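Side-chain contacts in LbaCas13a H328A (C2c2) (Lachnospiraceae bacterium NK4A179, PDB 5WLH), which acts as a CRISPR RNA-guided, RNA-targeting nuclease of the Cas13a family, an A-cleaving enzyme held here in complex with its pre-crRNA: residues A[926-931]-A[958-963]; A[904-909]-A[919-924]; A[343-348]-A[368-373]. All coordinates share one frame; numbering follows the deposited sequence.

Contact 1 of 3, residues A[926-931]-A[958-963]. With nucleotides of chain B.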
loop_
_atom_site.group_PDB
_atom_site.type_symbol
_atom_site.label_atom_id
_atom_site.label_comp_id
_atom_site.label_asym_id
_atom_site.label_seq_id
_atom_site.Cartn_x
_atom_site.Cartn_y
_atom_site.Cartn_z
ATOM N N HIS A 926 0.899 -4.185 15.001
ATOM C CA HIS A 926 2.171 -3.618 15.442
ATOM C C HIS A 926 2.492 -2.324 14.716
ATOM O O HIS A 926 2.984 -1.361 15.329
ATOM C CB HIS A 926 3.298 -4.598 15.188
ATOM C CG HIS A 926 3.168 -5.868 15.953
ATOM N ND1 HIS A 926 3.855 -7.007 15.598
ATOM C CD2 HIS A 926 2.440 -6.184 17.050
ATOM C CE1 HIS A 926 3.556 -7.976 16.446
ATOM N NE2 HIS A 926 2.703 -7.505 17.334
ATOM N N SER A 927 2.282 -2.312 13.399
ATOM C CA SER A 927 2.585 -1.129 12.605
ATOM C C SER A 927 1.689 0.028 13.014
ATOM O O SER A 927 2.142 1.177 13.105
ATOM C CB SER A 927 2.426 -1.446 11.111
ATOM O OG SER A 927 3.437 -2.349 10.684
ATOM N N TYR A 928 0.414 -0.263 13.280
ATOM C CA TYR A 928 -0.490 0.761 13.794
ATOM C C TYR A 928 0.036 1.355 15.097
ATOM O O TYR A 928 0.091 2.581 15.266
ATOM C CB TYR A 928 -1.880 0.150 14.000
ATOM C CG TYR A 928 -2.811 1.062 14.757
ATOM C CD1 TYR A 928 -3.476 2.085 14.095
ATOM C CD2 TYR A 928 -3.025 0.908 16.115
ATOM C CE1 TYR A 928 -4.295 2.937 14.762
ATOM C CE2 TYR A 928 -3.876 1.764 16.806
ATOM C CZ TYR A 928 -4.518 2.767 16.105
ATOM O OH TYR A 928 -5.370 3.642 16.722
ATOM N N LYS A 929 0.402 0.493 16.050
ATOM C CA LYS A 929 0.791 0.997 17.363
ATOM C C LYS A 929 2.039 1.869 17.263
ATOM O O LYS A 929 2.116 2.934 17.889
ATOM C CB LYS A 929 1.023 -0.168 18.316
ATOM C CG LYS A 929 1.326 0.275 19.754
ATOM C CD LYS A 929 1.539 -0.935 20.659
ATOM C CE LYS A 929 1.740 -0.491 22.113
ATOM N NZ LYS A 929 1.556 -1.612 23.074
ATOM N N GLN A 930 3.007 1.444 16.455
ATOM C CA GLN A 930 4.241 2.203 16.305
ATOM C C GLN A 930 3.991 3.528 15.614
ATOM O O GLN A 930 4.609 4.534 15.965
ATOM C CB GLN A 930 5.267 1.398 15.512
ATOM C CG GLN A 930 6.700 1.898 15.713
ATOM C CD GLN A 930 7.076 3.045 14.814
ATOM O OE1 GLN A 930 6.478 3.236 13.747
ATOM N NE2 GLN A 930 8.118 3.800 15.212
ATOM N N TYR A 931 3.129 3.531 14.590
ATOM C CA TYR A 931 2.821 4.766 13.873
ATOM C C TYR A 931 2.178 5.781 14.811
ATOM O O TYR A 931 2.598 6.939 14.885
ATOM C CB TYR A 931 1.910 4.427 12.684
ATOM C CG TYR A 931 1.648 5.494 11.643
ATOM C CD1 TYR A 931 2.363 6.692 11.599
ATOM C CD2 TYR A 931 0.669 5.279 10.678
ATOM C CE1 TYR A 931 2.086 7.653 10.623
ATOM C CE2 TYR A 931 0.402 6.210 9.718
ATOM C CZ TYR A 931 1.095 7.394 9.692
ATOM O OH TYR A 931 0.771 8.303 8.710
ATOM N N VAL A 958 -10.406 -1.164 23.609
ATOM C CA VAL A 958 -9.730 -2.260 24.286
ATOM C C VAL A 958 -8.226 -2.089 24.164
ATOM O O VAL A 958 -7.720 -1.471 23.222
ATOM C CB VAL A 958 -10.177 -3.635 23.748
ATOM C CG1 VAL A 958 -11.685 -3.810 23.930
ATOM C CG2 VAL A 958 -9.802 -3.784 22.300
ATOM N N ASP A 959 -7.511 -2.652 25.133
ATOM C CA ASP A 959 -6.066 -2.491 25.202
ATOM C C ASP A 959 -5.415 -3.174 24.009
ATOM O O ASP A 959 -5.698 -4.343 23.735
ATOM C CB ASP A 959 -5.499 -3.109 26.482
ATOM C CG ASP A 959 -5.791 -2.292 27.722
ATOM O OD1 ASP A 959 -6.412 -1.212 27.610
ATOM O OD2 ASP A 959 -5.382 -2.749 28.814
ATOM N N ILE A 960 -4.529 -2.449 23.315
ATOM C CA ILE A 960 -3.819 -3.051 22.190
ATOM C C ILE A 960 -3.018 -4.264 22.640
ATOM O O ILE A 960 -2.899 -5.250 21.899
ATOM C CB ILE A 960 -2.925 -2.009 21.501
ATOM C CG1 ILE A 960 -3.795 -1.004 20.744
ATOM C CG2 ILE A 960 -1.926 -2.707 20.530
ATOM C CD1 ILE A 960 -3.070 0.278 20.376
ATOM N N THR A 961 -2.459 -4.220 23.859
ATOM C CA THR A 961 -1.713 -5.371 24.376
ATOM C C THR A 961 -2.598 -6.610 24.476
ATOM O O THR A 961 -2.134 -7.727 24.243
ATOM C CB THR A 961 -1.084 -5.034 25.736
ATOM O OG1 THR A 961 -0.216 -3.903 25.589
ATOM C CG2 THR A 961 -0.260 -6.212 26.272
ATOM N N ASP A 962 -3.883 -6.436 24.816
ATOM C CA ASP A 962 -4.795 -7.574 24.834
ATOM C C ASP A 962 -5.118 -8.046 23.427
ATOM O O ASP A 962 -5.174 -9.254 23.173
ATOM C CB ASP A 962 -6.091 -7.228 25.560
ATOM C CG ASP A 962 -5.897 -7.084 27.053
ATOM O OD1 ASP A 962 -4.851 -7.548 27.571
ATOM O OD2 ASP A 962 -6.788 -6.507 27.694
ATOM N N VAL A 963 -5.368 -7.108 22.513
ATOM C CA VAL A 963 -5.636 -7.484 21.130
ATOM C C VAL A 963 -4.466 -8.261 20.579
ATOM O O VAL A 963 -4.634 -9.289 19.913
ATOM C CB VAL A 963 -5.921 -6.245 20.270
ATOM C CG1 VAL A 963 -6.197 -6.686 18.827
ATOM C CG2 VAL A 963 -7.121 -5.508 20.833
ATOM P P A B 25 6.701 12.147 5.025
ATOM O OP1 A B 25 7.030 12.875 6.285
ATOM O OP2 A B 25 7.719 12.028 3.956
ATOM O "O5'" A B 25 6.238 10.690 5.444
ATOM C "C5'" A B 25 5.676 9.786 4.500
ATOM C "C4'" A B 25 4.477 9.086 5.078
ATOM O "O4'" A B 25 4.900 8.109 6.069
ATOM C "C3'" A B 25 3.467 9.998 5.781
ATOM O "O3'" A B 25 2.156 9.517 5.508
ATOM C "C2'" A B 25 3.747 9.754 7.255
ATOM O "O2'" A B 25 2.644 10.003 8.104
ATOM C "C1'" A B 25 4.117 8.279 7.235
ATOM N N9 A B 25 4.846 7.844 8.419
ATOM C C8 A B 25 5.708 8.585 9.191
ATOM N N7 A B 25 6.160 7.932 10.236
ATOM C C5 A B 25 5.544 6.693 10.137
ATOM C C6 A B 25 5.610 5.549 10.939
ATOM N N6 A B 25 6.365 5.489 12.038
ATOM N N1 A B 25 4.865 4.482 10.586
ATOM C C2 A B 25 4.107 4.548 9.485
ATOM N N3 A B 25 3.966 5.581 8.652
ATOM C C4 A B 25 4.720 6.625 9.037
#
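Ile960 carries the apolar part of this contact, offering one branch to each of two adjacent residues of helix 915-941. Its CD1 lies in the plane of the Tyr928 ring, at the edge, 4.0 Å from CE2 of Tyr928, and the two side chains cross at about a right angle. The other branch, CG2, packs 3.9 Å from CD of Lys929.

The polar part is indirect. The Lys929 chain is extended (chi1 -175°, chi2 180°), which carries NZ past the isoleucine to 3.8 Å from OG1 of Thr961. No hydrogen bond joins that pair; instead the carboxylate of Glu670 bridges them, with a salt bridge to Lys929 and a hydrogen bond to Thr961.

The next two residues of the helix bind the guide RNA. N6 of A25 of chain B donates to OE1 of Gln930 over 2.8 Å, almost straight at 174°. The adenine lies over one face of the Tyr931 ring, N3 standing 3.3 Å above the centre, while OH of Tyr931 donates to O2' of A25 at 2.6 Å. OE1 thus favours a base with an amino group, and a deoxyribose would lose the O2' bond; base and sugar are probably both read in part.

Contact 2 of 3, residues A[904-909]-A[919-924]; sequences QKWYIV and NHMLGF. With nucleotides of chain B.
Met921 brings the end of its side chain, the methyl CE, to two residues of the facing helix. That methyl approaches the six-membered part of the Trp906 indole, 3.5 Å from CZ3 and 3.7 Å from CE3 of Trp906, and it also lies 4.1 Å from CG1 of Val909. The three residues are buried, and no hydrogen bond passes between the segments, so dispersion contacts alone join them.

The reach of the methionine follows from its torsions: CG is anti to the backbone N (chi1 -174°) and the chain stays extended beyond it, spanning the gap between backbones whose nearest CA atoms, those of Val909 and Met921, are 10.1 Å apart. The indole reaches across from helix 901-911, its end swinging nearer than its CB direction would suggest, and crosses the methionine obliquely. Val909 meets the same methyl at about a right angle.

The next shell holds these groups in place. Met602 of helix 588-602 packs on both Trp906 and Val909, Ile967 of helix 960-974 packs on the indole, and Tyr505 of helix 486-517 packs on Met921. Helix 901-911 is further tied to other parts of the chain by the salt bridge of Lys905 to Asp605, while a second bridge, to Glu902 within the helix, helps hold the lysine. Tyr907 adds a bond to Glu631 and meets Phe628 edge-to-face.

Two residues before the methionine, Asn919 touches the guide RNA: its ND2 is 3.5 Å from C5 of U35 of chain B, a van der Waals contact. Helices 901-911 and 915-941 are consecutive, joined by a three-residue link, and run back past each other at an incline. Such a pair, meeting through buried apolar side chains, belongs to the largely helical fold of a Cas13a protein.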
loop_
_atom_site.group_PDB
_atom_site.type_symbol
_atom_site.label_atom_id
_atom_site.label_comp_id
_atom_site.label_asym_id
_atom_site.label_seq_id
_atom_site.Cartn_x
_atom_site.Cartn_y
_atom_site.Cartn_z
ATOM N N GLN A 904 -13.670 -10.408 21.980
ATOM C CA GLN A 904 -14.192 -11.621 21.356
ATOM C C GLN A 904 -14.203 -11.520 19.829
ATOM O O GLN A 904 -13.955 -12.513 19.133
ATOM C CB GLN A 904 -15.580 -11.925 21.911
ATOM C CG GLN A 904 -15.501 -12.295 23.407
ATOM C CD GLN A 904 -16.868 -12.626 24.002
ATOM O OE1 GLN A 904 -17.852 -12.771 23.283
ATOM N NE2 GLN A 904 -16.930 -12.699 25.322
ATOM N N LYS A 905 -14.490 -10.338 19.289
ATOM C CA LYS A 905 -14.433 -10.165 17.841
ATOM C C LYS A 905 -13.021 -10.375 17.309
ATOM O O LYS A 905 -12.824 -11.071 16.305
ATOM C CB LYS A 905 -14.914 -8.772 17.441
ATOM C CG LYS A 905 -16.356 -8.447 17.740
ATOM C CD LYS A 905 -16.585 -7.030 17.207
ATOM C CE LYS A 905 -17.705 -6.338 17.910
ATOM N NZ LYS A 905 -17.741 -4.920 17.477
ATOM N N TRP A 906 -12.031 -9.719 17.922
ATOM C CA TRP A 906 -10.652 -9.905 17.466
ATOM C C TRP A 906 -10.265 -11.370 17.532
ATOM O O TRP A 906 -9.564 -11.886 16.655
ATOM C CB TRP A 906 -9.684 -9.085 18.314
ATOM C CG TRP A 906 -9.750 -7.646 18.036
ATOM C CD1 TRP A 906 -10.410 -6.702 18.768
ATOM C CD2 TRP A 906 -9.143 -6.956 16.939
ATOM N NE1 TRP A 906 -10.248 -5.462 18.195
ATOM C CE2 TRP A 906 -9.470 -5.590 17.074
ATOM C CE3 TRP A 906 -8.353 -7.359 15.859
ATOM C CZ2 TRP A 906 -9.044 -4.627 16.163
ATOM C CZ3 TRP A 906 -7.921 -6.399 14.961
ATOM C CH2 TRP A 906 -8.266 -5.050 15.120
ATOM N N TYR A 907 -10.703 -12.047 18.587
ATOM C CA TYR A 907 -10.454 -13.468 18.734
ATOM C C TYR A 907 -11.012 -14.260 17.565
ATOM O O TYR A 907 -10.268 -14.955 16.863
ATOM C CB TYR A 907 -11.065 -13.947 20.047
ATOM C CG TYR A 907 -11.034 -15.439 20.227
ATOM C CD1 TYR A 907 -9.891 -16.180 19.928
ATOM C CD2 TYR A 907 -12.143 -16.106 20.743
ATOM C CE1 TYR A 907 -9.873 -17.562 20.110
ATOM C CE2 TYR A 907 -12.134 -17.469 20.932
ATOM C CZ TYR A 907 -10.995 -18.197 20.629
ATOM O OH TYR A 907 -10.992 -19.564 20.828
ATOM N N ILE A 908 -12.330 -14.196 17.358
ATOM C CA ILE A 908 -12.942 -15.049 16.342
ATOM C C ILE A 908 -12.448 -14.678 14.947
ATOM O O ILE A 908 -12.166 -15.557 14.129
ATOM C CB ILE A 908 -14.476 -14.989 16.441
ATOM C CG1 ILE A 908 -14.925 -15.592 17.780
ATOM C CG2 ILE A 908 -15.134 -15.726 15.268
ATOM C CD1 ILE A 908 -14.487 -17.078 17.950
ATOM N N VAL A 909 -12.336 -13.382 14.641
ATOM C CA VAL A 909 -11.893 -13.008 13.298
ATOM C C VAL A 909 -10.476 -13.516 13.044
ATOM O O VAL A 909 -10.216 -14.171 12.030
ATOM C CB VAL A 909 -12.012 -11.489 13.078
ATOM C CG1 VAL A 909 -11.286 -11.071 11.790
ATOM C CG2 VAL A 909 -13.472 -11.115 12.960
ATOM N N ASN A 919 -0.630 -13.880 11.094
ATOM C CA ASN A 919 0.658 -13.228 11.307
ATOM C C ASN A 919 0.672 -11.843 10.682
ATOM O O ASN A 919 1.168 -10.880 11.284
ATOM C CB ASN A 919 1.786 -14.093 10.719
ATOM C CG ASN A 919 3.156 -13.428 10.840
ATOM O OD1 ASN A 919 3.708 -13.360 11.924
ATOM N ND2 ASN A 919 3.707 -12.940 9.715
ATOM N N HIS A 920 0.158 -11.731 9.460
ATOM C CA HIS A 920 0.055 -10.423 8.813
ATOM C C HIS A 920 -0.835 -9.473 9.613
ATOM O O HIS A 920 -0.506 -8.292 9.782
ATOM C CB HIS A 920 -0.515 -10.572 7.401
ATOM C CG HIS A 920 0.444 -11.113 6.389
ATOM N ND1 HIS A 920 1.781 -10.784 6.369
ATOM C CD2 HIS A 920 0.242 -11.928 5.323
ATOM C CE1 HIS A 920 2.370 -11.394 5.356
ATOM N NE2 HIS A 920 1.458 -12.091 4.703
ATOM N N MET A 921 -1.986 -9.963 10.081
ATOM C CA MET A 921 -2.861 -9.141 10.908
ATOM C C MET A 921 -2.135 -8.651 12.150
ATOM O O MET A 921 -2.217 -7.475 12.499
ATOM C CB MET A 921 -4.115 -9.927 11.303
ATOM C CG MET A 921 -5.150 -9.110 12.054
ATOM S SD MET A 921 -6.549 -10.205 12.417
ATOM C CE MET A 921 -7.881 -9.030 12.637
ATOM N N LEU A 922 -1.381 -9.532 12.805
ATOM C CA LEU A 922 -0.601 -9.110 13.959
ATOM C C LEU A 922 0.411 -8.041 13.571
ATOM O O LEU A 922 0.602 -7.061 14.306
ATOM C CB LEU A 922 0.097 -10.322 14.571
ATOM C CG LEU A 922 0.764 -10.129 15.921
ATOM C CD1 LEU A 922 -0.195 -9.442 16.911
ATOM C CD2 LEU A 922 1.204 -11.501 16.431
ATOM N N GLY A 923 1.054 -8.204 12.417
ATOM C CA GLY A 923 2.010 -7.211 11.958
ATOM C C GLY A 923 1.365 -5.856 11.706
ATOM O O GLY A 923 1.958 -4.817 11.985
ATOM N N PHE A 924 0.132 -5.851 11.183
ATOM C CA PHE A 924 -0.565 -4.589 10.958
ATOM C C PHE A 924 -0.901 -3.910 12.283
ATOM O O PHE A 924 -0.857 -2.680 12.398
ATOM C CB PHE A 924 -1.838 -4.838 10.150
ATOM C CG PHE A 924 -1.590 -5.004 8.667
ATOM C CD1 PHE A 924 -0.817 -4.087 7.987
ATOM C CD2 PHE A 924 -2.136 -6.077 7.968
ATOM C CE1 PHE A 924 -0.575 -4.247 6.609
ATOM C CE2 PHE A 924 -1.905 -6.227 6.603
ATOM C CZ PHE A 924 -1.141 -5.307 5.936
ATOM P P U B 35 6.703 -15.868 13.998
ATOM O OP1 U B 35 6.097 -14.544 14.262
ATOM O OP2 U B 35 7.245 -16.540 15.205
ATOM O "O5'" U B 35 5.672 -16.836 13.289
ATOM C "C5'" U B 35 4.665 -17.504 14.017
ATOM C "C4'" U B 35 3.926 -18.432 13.099
ATOM O "O4'" U B 35 3.275 -17.667 12.059
ATOM C "C3'" U B 35 4.814 -19.398 12.339
ATOM O "O3'" U B 35 5.137 -20.514 13.136
ATOM C "C2'" U B 35 3.977 -19.739 11.115
ATOM O "O2'" U B 35 3.042 -20.760 11.415
ATOM C "C1'" U B 35 3.223 -18.420 10.869
ATOM N N1 U B 35 3.854 -17.635 9.787
ATOM C C2 U B 35 3.496 -17.987 8.506
ATOM O O2 U B 35 2.686 -18.860 8.259
ATOM N N3 U B 35 4.104 -17.263 7.522
ATOM C C4 U B 35 5.037 -16.263 7.686
ATOM O O4 U B 35 5.500 -15.730 6.677
ATOM C C5 U B 35 5.369 -15.960 9.042
ATOM C C6 U B 35 4.777 -16.641 10.031
#

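Contact 3 of 3, residues A[343-348]-A[368-373]; sequences KLPLEN and KELYRN. With nucleotides of chain B.
NE of Arg372 donates to O6 of G19 of chain B over 2.9 Å at 153°, the shortest side-chain bond here. Alongside it, NH2 of the same guanidinium donates to N7 of G19 at 3.0 Å, almost straight at 178°. The two bonds together span the Hoogsteen edge of the guanine. The third nitrogen, NH1, forms a salt bridge with OE1 of Glu369 at 3.2 Å; the carboxylate uses its syn lone pair and lies somewhat tilted from the guanidinium plane. Over one guanidinium face sits N6 of A20 of chain B, 3.2 Å above the plane and offset toward the rim. An arm extended from CG to NE delivers the group to the RNA, and one turn of helix supplies both the arginine and its acidic partner. An alanine here is likely to cost G19 both Hoogsteen-edge bonds and to leave the carboxylate of Glu369 without its cationic mate.

Leu370 joins the helix to the preceding loop. Its CD1 lies 3.5 Å from the backbone O of Lys343 and meets the CD corner of the Pro345 ring end-on, 4.0 Å away. The lysine chain starts in the position between backbone N and carbonyl carbon (chi1 61°) and bends at chi2, which brings NZ back to 4.0 Å from the same methyl.

Ile342 packs on both Leu370 and Tyr371, whose OH bonds to Lys426 O. Pro345 O is tied to Arg363 of the same helix, so the loop is held at more than one point. At the surface, a loop thus folds back on helix 357-388, which presents a bidentate arginine to guanine, a classic motif of base recognition by proteins.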
loop_
_atom_site.group_PDB
_atom_site.type_symbol
_atom_site.label_atom_id
_atom_site.label_comp_id
_atom_site.label_asym_id
_atom_site.label_seq_id
_atom_site.Cartn_x
_atom_site.Cartn_y
_atom_site.Cartn_z
ATOM N N LYS A 343 2.830 17.570 -34.208
ATOM C CA LYS A 343 3.382 16.707 -35.244
ATOM C C LYS A 343 4.563 15.942 -34.649
ATOM O O LYS A 343 5.537 16.543 -34.185
ATOM C CB LYS A 343 3.779 17.528 -36.479
ATOM C CG LYS A 343 4.860 18.594 -36.253
ATOM C CD LYS A 343 6.255 18.058 -36.588
ATOM C CE LYS A 343 7.332 18.813 -35.826
ATOM N NZ LYS A 343 8.528 17.952 -35.639
ATOM N N LEU A 344 4.460 14.635 -34.620
ATOM C CA LEU A 344 5.584 13.897 -34.067
ATOM C C LEU A 344 6.719 13.817 -35.091
ATOM O O LEU A 344 6.466 13.610 -36.278
ATOM C CB LEU A 344 5.149 12.496 -33.667
ATOM C CG LEU A 344 4.178 12.457 -32.485
ATOM C CD1 LEU A 344 3.779 11.035 -32.205
ATOM C CD2 LEU A 344 4.829 13.095 -31.273
ATOM N N PRO A 345 7.969 13.999 -34.666
ATOM C CA PRO A 345 9.099 13.709 -35.557
ATOM C C PRO A 345 9.109 12.236 -35.944
ATOM O O PRO A 345 8.543 11.385 -35.258
ATOM C CB PRO A 345 10.330 14.070 -34.712
ATOM C CG PRO A 345 9.797 14.860 -33.539
ATOM C CD PRO A 345 8.406 14.391 -33.316
ATOM N N LEU A 346 9.761 11.936 -37.066
ATOM C CA LEU A 346 9.882 10.549 -37.502
ATOM C C LEU A 346 10.753 9.752 -36.534
ATOM O O LEU A 346 11.615 10.300 -35.841
ATOM C CB LEU A 346 10.473 10.474 -38.912
ATOM C CG LEU A 346 9.596 10.904 -40.094
ATOM C CD1 LEU A 346 8.180 10.364 -39.951
ATOM C CD2 LEU A 346 9.591 12.422 -40.258
ATOM N N GLU A 347 10.518 8.442 -36.492
ATOM C CA GLU A 347 11.308 7.559 -35.647
ATOM C C GLU A 347 12.763 7.518 -36.121
ATOM O O GLU A 347 13.111 7.984 -37.209
ATOM C CB GLU A 347 10.711 6.153 -35.638
ATOM C CG GLU A 347 9.508 5.999 -34.724
ATOM C CD GLU A 347 8.476 5.035 -35.277
ATOM O OE1 GLU A 347 7.541 4.669 -34.533
ATOM O OE2 GLU A 347 8.599 4.645 -36.459
ATOM N N ASN A 348 13.620 6.943 -35.283
ATOM C CA ASN A 348 15.053 6.957 -35.535
ATOM C C ASN A 348 15.494 5.691 -36.269
ATOM O O ASN A 348 14.722 4.749 -36.473
ATOM C CB ASN A 348 15.824 7.090 -34.221
ATOM C CG ASN A 348 15.096 7.952 -33.198
ATOM O OD1 ASN A 348 13.999 7.601 -32.730
ATOM N ND2 ASN A 348 15.696 9.088 -32.850
ATOM N N LYS A 368 8.788 16.529 -25.932
ATOM C CA LYS A 368 8.305 17.244 -24.752
ATOM C C LYS A 368 8.273 18.740 -25.004
ATOM O O LYS A 368 7.325 19.422 -24.602
ATOM C CB LYS A 368 9.170 16.940 -23.535
ATOM C CG LYS A 368 8.983 15.545 -22.979
ATOM C CD LYS A 368 9.733 15.427 -21.658
ATOM C CE LYS A 368 9.782 13.999 -21.176
ATOM N NZ LYS A 368 10.701 13.865 -20.023
ATOM N N GLU A 369 9.284 19.269 -25.703
ATOM C CA GLU A 369 9.263 20.701 -25.988
ATOM C C GLU A 369 8.156 21.049 -26.974
ATOM O O GLU A 369 7.557 22.123 -26.865
ATOM C CB GLU A 369 10.631 21.174 -26.494
ATOM C CG GLU A 369 10.868 22.682 -26.288
ATOM C CD GLU A 369 10.429 23.196 -24.904
ATOM O OE1 GLU A 369 9.697 24.218 -24.848
ATOM O OE2 GLU A 369 10.816 22.588 -23.878
ATOM N N LEU A 370 7.836 20.142 -27.902
ATOM C CA LEU A 370 6.709 20.350 -28.807
ATOM C C LEU A 370 5.393 20.423 -28.044
ATOM O O LEU A 370 4.562 21.306 -28.294
ATOM C CB LEU A 370 6.644 19.228 -29.833
ATOM C CG LEU A 370 7.691 19.284 -30.954
ATOM C CD1 LEU A 370 7.650 18.008 -31.756
ATOM C CD2 LEU A 370 7.402 20.490 -31.842
ATOM N N TYR A 371 5.163 19.464 -27.144
ATOM C CA TYR A 371 3.968 19.516 -26.298
ATOM C C TYR A 371 3.895 20.834 -25.552
ATOM O O TYR A 371 2.838 21.477 -25.496
ATOM C CB TYR A 371 3.993 18.383 -25.284
ATOM C CG TYR A 371 3.426 17.066 -25.708
ATOM C CD1 TYR A 371 2.048 16.875 -25.804
ATOM C CD2 TYR A 371 4.265 15.979 -25.932
ATOM C CE1 TYR A 371 1.523 15.644 -26.138
ATOM C CE2 TYR A 371 3.753 14.751 -26.271
ATOM C CZ TYR A 371 2.390 14.582 -26.364
ATOM O OH TYR A 371 1.884 13.354 -26.717
ATOM N N ARG A 372 5.010 21.230 -24.929
ATOM C CA ARG A 372 5.003 22.430 -24.091
ATOM C C ARG A 372 4.685 23.665 -24.917
ATOM O O ARG A 372 3.855 24.490 -24.524
ATOM C CB ARG A 372 6.341 22.610 -23.383
ATOM C CG ARG A 372 6.405 23.882 -22.510
ATOM C CD ARG A 372 7.746 23.996 -21.820
ATOM N NE ARG A 372 7.883 25.234 -21.065
ATOM C CZ ARG A 372 8.320 26.382 -21.571
ATOM N NH1 ARG A 372 8.666 26.463 -22.856
ATOM N NH2 ARG A 372 8.408 27.452 -20.793
ATOM N N ASN A 373 5.342 23.805 -26.072
ATOM C CA ASN A 373 5.055 24.935 -26.951
ATOM C C ASN A 373 3.583 24.989 -27.318
ATOM O O ASN A 373 2.966 26.059 -27.274
ATOM C CB ASN A 373 5.917 24.846 -28.209
ATOM C CG ASN A 373 7.370 25.077 -27.915
ATOM O OD1 ASN A 373 7.715 25.685 -26.900
ATOM N ND2 ASN A 373 8.240 24.591 -28.792
ATOM P P G B 19 10.090 31.519 -18.005
ATOM O OP1 G B 19 11.148 32.437 -17.561
ATOM O OP2 G B 19 10.372 30.390 -18.914
ATOM O "O5'" G B 19 9.522 30.900 -16.649
ATOM C "C5'" G B 19 9.171 31.725 -15.555
ATOM C "C4'" G B 19 8.397 30.920 -14.547
ATOM O "O4'" G B 19 7.260 30.329 -15.217
ATOM C "C3'" G B 19 9.145 29.737 -13.954
ATOM O "O3'" G B 19 9.891 30.118 -12.814
ATOM C "C2'" G B 19 8.022 28.769 -13.606
ATOM O "O2'" G B 19 7.416 29.189 -12.398
ATOM C "C1'" G B 19 7.038 29.026 -14.740
ATOM N N9 G B 19 7.191 28.098 -15.873
ATOM C C8 G B 19 7.697 28.361 -17.128
ATOM N N7 G B 19 7.637 27.335 -17.924
ATOM C C5 G B 19 7.053 26.337 -17.147
ATOM C C6 G B 19 6.724 24.988 -17.451
ATOM O O6 G B 19 6.905 24.389 -18.517
ATOM N N1 G B 19 6.134 24.337 -16.357
ATOM C C2 G B 19 5.892 24.917 -15.134
ATOM N N2 G B 19 5.313 24.158 -14.183
ATOM N N3 G B 19 6.193 26.168 -14.848
ATOM C C4 G B 19 6.763 26.805 -15.886
ATOM P P A B 20 11.337 29.499 -12.541
ATOM O OP1 A B 20 11.729 29.890 -11.171
ATOM O OP2 A B 20 12.157 29.780 -13.744
ATOM O "O5'" A B 20 11.093 27.933 -12.501
ATOM C "C5'" A B 20 10.402 27.334 -11.420
ATOM C "C4'" A B 20 10.085 25.896 -11.727
ATOM O "O4'" A B 20 9.160 25.822 -12.838
ATOM C "C3'" A B 20 11.251 25.055 -12.189
ATOM O "O3'" A B 20 12.093 24.655 -11.133
ATOM C "C2'" A B 20 10.549 23.908 -12.900
ATOM O "O2'" A B 20 9.966 23.016 -11.958
ATOM C "C1'" A B 20 9.424 24.664 -13.602
ATOM N N9 A B 20 9.842 25.092 -14.952
ATOM C C8 A B 20 10.337 26.314 -15.344
ATOM N N7 A B 20 10.639 26.369 -16.620
ATOM C C5 A B 20 10.315 25.104 -17.095
ATOM C C6 A B 20 10.401 24.510 -18.363
ATOM N N6 A B 20 10.847 25.128 -19.451
ATOM N N1 A B 20 10.007 23.233 -18.485
ATOM C C2 A B 20 9.556 22.588 -17.402
ATOM N N3 A B 20 9.439 23.034 -16.156
ATOM C C4 A B 20 9.835 24.310 -16.075
#

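How the contacts relate
Along the chain contact 3 comes first, then contact 2, then contact 1, each closing before the next opens. Contacts 1 and 2 are neighbours, their centres 11 Å apart, and share helix 915-941; they also touch directly, with CG1 of Val963 3.5 Å from CD2 of Trp906. Helices 901-911, 915-941 and 960-974 therefore form one continuous packed unit, with RNA nucleotides lying along its middle helix. Contact 3 lies on the opposite side of the chain's centre, its centre about 54 Å from those of the other two, on helix 357-388. Guide RNA reaches all three, so one chain B is gripped by helices from widely separated parts of the protein.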